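Pterin-4-alpha-carbinolamine dehydratase MoaB2 (Mycobacterium marinum, PDB 3RFQ) probably acts in biosynthesis of the molybdenum cofactor, as a member of the MogA/MoaB family with a probable molybdopterin-binding domain. Local coordinates at residues Gly51-Glu56 / Tyr161-Gly166; Thr59-Val64 / Thr169-Ala174. All coordinates share one frame; numbering follows the deposited sequence.

Contact 1: Gly51-Glu56 / Tyr161-Gly166; sequences GPLVTE and YAVRDG. With NA (sodium ion), chain F.
Leu53 and Val54 meet Val163 and Arg164 where helix 51-60 runs beside helix 160-180 against the mixed sheet of the MogA/MoaB-type alpha/beta fold. The two short segments point the same way, 11° apart, and their axes come no closer than 10.4 Å, so side chains rather than backbones fill the gap. The apolar part centres on one methyl: CG1 of Val163 receives CG2 of Val54 at 3.6 Å and CD2 of Leu53 at 3.9 Å. With Val163 CG1 anti to its own nitrogen (chi1 168°), that methyl is the branch offered to both partners. Beneath the helices, Val54 and Val163 both touch Val96 of strand 92-96, which places the valine pair between the helices and the sheet.

The second kind of contact is an aliphatic cover over a charged group. Leu53 crosses Arg164 at about a right angle and lays its fork over one guanidinium face, CD2 standing 4.1 Å above the plane near its centre. CD1 of Leu53 reaches NH1 of Arg164 at 3.6 Å. An extended chain from CG to NE carries the guanidinium out to this position.

Polar partners of Arg164 lie mainly across the subunit boundary, where NE forms a salt bridge with Glu60 of the second subunit and NH2 one with Glu56 of that same subunit. Glu56 OE2 makes the reciprocal salt bridge with Arg164 NH2 of the second subunit. Inside the chain, Glu56 OE1 stays 5.3 Å from Arg164 NH1; water linking the two is doubtful, being modelled at two overlapping positions.

On the next residue the chemistry changes to metal binding: four waters, together with Ser129 and Asp165 from each of two subunits, surround a sodium ion, to which Asp165 OD1 gives a 2.9 Å bond.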
loop_
_atom_site.group_PDB
_atom_site.type_symbol
_atom_site.label_atom_id
_atom_site.label_comp_id
_atom_site.label_asym_id
_atom_site.label_seq_id
_atom_site.Cartn_x
_atom_site.Cartn_y
_atom_site.Cartn_z
ATOM N N GLY C 51 -9.937 -17.433 -21.485
ATOM C CA GLY C 51 -9.089 -18.605 -21.596
ATOM C C GLY C 51 -7.747 -18.324 -22.268
ATOM O O GLY C 51 -6.693 -18.561 -21.649
ATOM N N PRO C 52 -7.761 -17.804 -23.518
ATOM C CA PRO C 52 -6.459 -17.589 -24.197
ATOM C C PRO C 52 -5.525 -16.632 -23.458
ATOM O O PRO C 52 -4.279 -16.816 -23.490
ATOM C CB PRO C 52 -6.837 -17.031 -25.593
ATOM C CG PRO C 52 -8.274 -17.524 -25.841
ATOM C CD PRO C 52 -8.915 -17.592 -24.416
ATOM N N LEU C 53 -6.106 -15.617 -22.814
ATOM C CA LEU C 53 -5.285 -14.630 -22.119
ATOM C C LEU C 53 -4.624 -15.251 -20.880
ATOM O O LEU C 53 -3.397 -15.135 -20.685
ATOM C CB LEU C 53 -6.082 -13.364 -21.775
ATOM C CG LEU C 53 -5.329 -12.324 -20.936
ATOM C CD1 LEU C 53 -4.006 -11.862 -21.600
ATOM C CD2 LEU C 53 -6.221 -11.126 -20.579
ATOM N N VAL C 54 -5.423 -15.916 -20.047
ATOM C CA VAL C 54 -4.874 -16.594 -18.857
ATOM C C VAL C 54 -3.826 -17.629 -19.299
ATOM O O VAL C 54 -2.809 -17.784 -18.657
ATOM C CB VAL C 54 -5.978 -17.225 -17.920
ATOM C CG1 VAL C 54 -5.352 -17.801 -16.634
ATOM C CG2 VAL C 54 -7.006 -16.155 -17.520
ATOM N N THR C 55 -4.062 -18.282 -20.432
ATOM C CA THR C 55 -3.141 -19.278 -20.943
ATOM C C THR C 55 -1.799 -18.634 -21.288
ATOM O O THR C 55 -0.746 -19.156 -20.890
ATOM C CB THR C 55 -3.725 -19.985 -22.164
ATOM O OG1 THR C 55 -4.912 -20.674 -21.761
ATOM C CG2 THR C 55 -2.712 -20.979 -22.789
ATOM N N GLU C 56 -1.856 -17.518 -22.025
ATOM C CA GLU C 56 -0.683 -16.730 -22.362
ATOM C C GLU C 56 0.113 -16.304 -21.127
ATOM O O GLU C 56 1.337 -16.446 -21.101
ATOM C CB GLU C 56 -1.078 -15.493 -23.184
ATOM C CG GLU C 56 0.101 -14.594 -23.556
ATOM C CD GLU C 56 -0.306 -13.136 -23.891
ATOM O OE1 GLU C 56 -1.507 -12.831 -24.046
ATOM O OE2 GLU C 56 0.591 -12.292 -24.037
ATOM N N TYR C 161 -9.120 -6.431 -17.104
ATOM C CA TYR C 161 -8.157 -5.768 -16.237
ATOM C C TYR C 161 -7.927 -6.592 -14.986
ATOM O O TYR C 161 -6.787 -6.705 -14.547
ATOM C CB TYR C 161 -8.587 -4.346 -15.869
ATOM C CG TYR C 161 -8.476 -3.299 -16.974
ATOM C CD1 TYR C 161 -7.891 -3.589 -18.210
ATOM C CD2 TYR C 161 -8.907 -1.995 -16.745
ATOM C CE1 TYR C 161 -7.772 -2.594 -19.208
ATOM C CE2 TYR C 161 -8.790 -0.996 -17.714
ATOM C CZ TYR C 161 -8.233 -1.300 -18.946
ATOM O OH TYR C 161 -8.161 -0.297 -19.896
ATOM N N ALA C 162 -8.984 -7.194 -14.426
ATOM C CA ALA C 162 -8.810 -8.099 -13.236
ATOM C C ALA C 162 -7.901 -9.277 -13.548
ATOM O O ALA C 162 -7.034 -9.639 -12.761
ATOM C CB ALA C 162 -10.163 -8.606 -12.682
ATOM N N VAL C 163 -8.115 -9.894 -14.697
ATOM C CA VAL C 163 -7.304 -11.025 -15.091
ATOM C C VAL C 163 -5.841 -10.591 -15.223
ATOM O O VAL C 163 -4.934 -11.232 -14.678
ATOM C CB VAL C 163 -7.782 -11.617 -16.451
ATOM C CG1 VAL C 163 -6.738 -12.598 -16.983
ATOM C CG2 VAL C 163 -9.141 -12.281 -16.280
ATOM N N ARG C 164 -5.608 -9.491 -15.916
ATOM C CA ARG C 164 -4.225 -9.094 -16.117
ATOM C C ARG C 164 -3.552 -8.751 -14.767
ATOM O O ARG C 164 -2.430 -9.220 -14.460
ATOM C CB ARG C 164 -4.163 -7.887 -17.052
ATOM C CG ARG C 164 -4.506 -8.189 -18.485
ATOM C CD ARG C 164 -4.216 -6.967 -19.346
ATOM N NE ARG C 164 -4.567 -7.180 -20.750
ATOM C CZ ARG C 164 -3.864 -7.903 -21.622
ATOM N NH1 ARG C 164 -2.753 -8.544 -21.248
ATOM N NH2 ARG C 164 -4.285 -7.997 -22.874
ATOM N N ASP C 165 -4.220 -7.906 -13.985
ATOM C CA ASP C 165 -3.634 -7.433 -12.738
ATOM C C ASP C 165 -3.505 -8.566 -11.703
ATOM O O ASP C 165 -2.479 -8.651 -11.020
ATOM C CB ASP C 165 -4.391 -6.230 -12.186
ATOM C CG ASP C 165 -3.675 -5.581 -11.021
ATOM O OD1 ASP C 165 -2.598 -4.973 -11.226
ATOM O OD2 ASP C 165 -4.190 -5.661 -9.885
ATOM N N GLY C 166 -4.524 -9.430 -11.611
ATOM C CA GLY C 166 -4.482 -10.613 -10.752
ATOM C C GLY C 166 -3.284 -11.491 -11.031
ATOM O O GLY C 166 -2.619 -11.940 -10.108
HETATM NA NA NA F . -0.520 -3.981 -9.511
HETATM O O HOH W 1 -1.321 -10.213 -23.199
HETATM O O HOH W 2 -0.968 -9.573 -23.488
HETATM O O HOH W 3 -0.314 -6.368 -9.783
HETATM O O HOH W 4 1.131 -4.746 -7.390
HETATM O O HOH W 5 -0.723 -2.594 -11.363
HETATM O O HOH W 6 -1.906 -1.956 -8.423
#

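Contact 2: Thr59-Val64 / Thr169-Ala174; sequences TEAGFV and TLNPLA
Asn171 leans from helix 160-180 toward Ala61, the pair at which the two backbones come nearest, with 6.4 Å between their CA atoms. At the root of the side chain, Asn171 CB is still 4.9 Å from Ala61 CB. The first torsion (chi1 -74°) sets CG opposite the carbonyl carbon and swings the amide across the gap. Asn171 CG then stands 4.2 Å from Ala61 CB, and its OD1 closes to 3.4 Å from that Ala61 CB, a van der Waals contact of an oxygen with a methyl group. The other branch, ND2, gives a weak hydrogen bond to a water, which in turn donates to Glu60 OE2 at 2.7 Å. Glu60 has stronger partners elsewhere, forming salt bridges with Arg160 and Arg164 of the second subunit, whose Tyr161 also packs on Ala61 and Asn171.

Ala61 and its neighbours form the turn of a beta-alpha-beta crossover: strand 31-38, helix 51-60 and strand 63-71, with the two strands side by side and parallel. The helix ends in a Schellman motif at Gly62, whose positive phi (94°) reverses the chain and whose N bonds back to Thr59 O.

Just past the turn, Phe63 points its side chain back at helix 160-180. Its outermost atom, CZ, touches Ala174 CB at 4.0 Å, the ring lying oblique to the methyl. Strand 92-96 adds Leu92 to the surroundings of this ring, while Ala174 also rests on Leu152 of strand 151-156.

Helix 160-180 is kinked between Asn171 and Ala174. Pro172 has no N-H to offer, and Leu173 N bonds at 2.7 Å to Leu170 O, three residues back instead of four; Leu170 O also accepts from Ala174 N.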
loop_
_atom_site.group_PDB
_atom_site.type_symbol
_atom_site.label_atom_id
_atom_site.label_comp_id
_atom_site.label_asym_id
_atom_site.label_seq_id
_atom_site.Cartn_x
_atom_site.Cartn_y
_atom_site.Cartn_z
ATOM N N THR C 59 1.660 -19.345 -19.238
ATOM C CA THR C 59 2.788 -19.865 -19.982
ATOM C C THR C 59 4.023 -18.972 -19.824
ATOM O O THR C 59 5.155 -19.454 -19.746
ATOM C CB THR C 59 2.412 -19.982 -21.442
ATOM O OG1 THR C 59 1.293 -20.873 -21.563
ATOM C CG2 THR C 59 3.614 -20.490 -22.307
ATOM N N GLU C 60 3.801 -17.663 -19.770
ATOM C CA GLU C 60 4.883 -16.690 -19.637
ATOM C C GLU C 60 5.531 -16.764 -18.243
ATOM O O GLU C 60 6.724 -16.550 -18.089
ATOM C CB GLU C 60 4.322 -15.297 -19.950
ATOM C CG GLU C 60 5.299 -14.144 -19.825
ATOM C CD GLU C 60 4.596 -12.797 -20.082
ATOM O OE1 GLU C 60 4.387 -12.474 -21.271
ATOM O OE2 GLU C 60 4.258 -12.076 -19.105
ATOM N N ALA C 61 4.720 -17.081 -17.237
ATOM C CA ALA C 61 5.199 -17.330 -15.881
ATOM C C ALA C 61 5.848 -18.731 -15.682
ATOM O O ALA C 61 6.241 -19.067 -14.581
ATOM C CB ALA C 61 4.043 -17.151 -14.914
ATOM N N GLY C 62 5.947 -19.548 -16.737
ATOM C CA GLY C 62 6.618 -20.859 -16.639
ATOM C C GLY C 62 5.694 -22.029 -16.337
ATOM O O GLY C 62 6.168 -23.114 -15.994
ATOM N N PHE C 63 4.382 -21.840 -16.472
ATOM C CA PHE C 63 3.463 -22.955 -16.322
ATOM C C PHE C 63 3.167 -23.623 -17.662
ATOM O O PHE C 63 2.993 -22.934 -18.675
ATOM C CB PHE C 63 2.158 -22.506 -15.656
ATOM C CG PHE C 63 2.323 -22.169 -14.208
ATOM C CD1 PHE C 63 2.175 -23.150 -13.232
ATOM C CD2 PHE C 63 2.694 -20.891 -13.822
ATOM C CE1 PHE C 63 2.389 -22.833 -11.887
ATOM C CE2 PHE C 63 2.908 -20.583 -12.494
ATOM C CZ PHE C 63 2.735 -21.548 -11.528
ATOM N N VAL C 64 3.111 -24.950 -17.673
ATOM C CA VAL C 64 2.609 -25.663 -18.836
ATOM C C VAL C 64 1.092 -25.780 -18.667
ATOM O O VAL C 64 0.629 -26.334 -17.665
ATOM C CB VAL C 64 3.242 -27.075 -18.951
ATOM C CG1 VAL C 64 2.571 -27.889 -20.043
ATOM C CG2 VAL C 64 4.690 -26.950 -19.318
ATOM N N THR C 169 0.124 -10.020 -9.902
ATOM C CA THR C 169 0.248 -10.209 -8.459
ATOM C C THR C 169 0.507 -11.672 -8.093
ATOM O O THR C 169 1.318 -11.955 -7.205
ATOM C CB THR C 169 -1.032 -9.646 -7.739
ATOM O OG1 THR C 169 -1.031 -8.216 -7.864
ATOM C CG2 THR C 169 -1.068 -10.018 -6.281
ATOM N N LEU C 170 -0.163 -12.596 -8.793
ATOM C CA LEU C 170 -0.027 -14.022 -8.518
ATOM C C LEU C 170 1.381 -14.584 -8.866
ATOM O O LEU C 170 1.891 -15.455 -8.145
ATOM C CB LEU C 170 -1.102 -14.824 -9.265
ATOM C CG LEU C 170 -1.133 -16.314 -8.883
ATOM C CD1 LEU C 170 -1.410 -16.494 -7.371
ATOM C CD2 LEU C 170 -2.166 -17.038 -9.696
ATOM N N ASN C 171 1.996 -14.073 -9.946
ATOM C CA ASN C 171 3.269 -14.587 -10.444
ATOM C C ASN C 171 4.273 -14.918 -9.319
ATOM O O ASN C 171 4.664 -16.062 -9.188
ATOM C CB ASN C 171 3.926 -13.621 -11.450
ATOM C CG ASN C 171 3.237 -13.616 -12.788
ATOM O OD1 ASN C 171 2.543 -14.587 -13.171
ATOM N ND2 ASN C 171 3.416 -12.517 -13.519
ATOM N N PRO C 172 4.644 -13.932 -8.473
ATOM C CA PRO C 172 5.687 -14.321 -7.491
ATOM C C PRO C 172 5.143 -15.211 -6.353
ATOM O O PRO C 172 5.922 -15.728 -5.554
ATOM C CB PRO C 172 6.155 -12.974 -6.930
ATOM C CG PRO C 172 4.890 -12.089 -7.035
ATOM C CD PRO C 172 4.275 -12.507 -8.362
ATOM N N LEU C 173 3.833 -15.376 -6.259
ATOM C CA LEU C 173 3.280 -16.107 -5.109
ATOM C C LEU C 173 3.133 -17.613 -5.411
ATOM O O LEU C 173 3.508 -18.454 -4.596
ATOM C CB LEU C 173 1.939 -15.485 -4.667
ATOM C CG LEU C 173 1.952 -13.946 -4.518
ATOM C CD1 LEU C 173 0.620 -13.447 -4.063
ATOM C CD2 LEU C 173 3.057 -13.423 -3.576
ATOM N N ALA C 174 2.568 -17.913 -6.577
ATOM C CA ALA C 174 2.243 -19.264 -7.006
ATOM C C ALA C 174 3.466 -20.144 -6.989
ATOM O O ALA C 174 3.468 -21.227 -6.370
ATOM C CB ALA C 174 1.643 -19.239 -8.427
HETATM O O HOH W 7 2.897 -12.341 -16.826
#

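How the contacts relate
Contacts 1 and 2 follow one another along the same pair of helices, their centres 11 Å apart. A bond from Thr59 OG1 to Thr55 O joins them on helix 51-60, and a weak one from Thr169 OG1 to Asp165 O on helix 160-180. Val54 CA and Val163 CA are 7.1 Å apart in contact 1, and Ala61 CA and Asn171 CA 6.4 Å in contact 2, evidence that the chain segments stay close up to the turn after helix 51-60. Across the dimer boundary, Arg164 and Tyr161 of the second subunit's 161-166 segment meet this chain's contact 2. The sodium ion belongs to contact 1 through Asp165, whereas the Asn171 side chain lies about 10 Å from it.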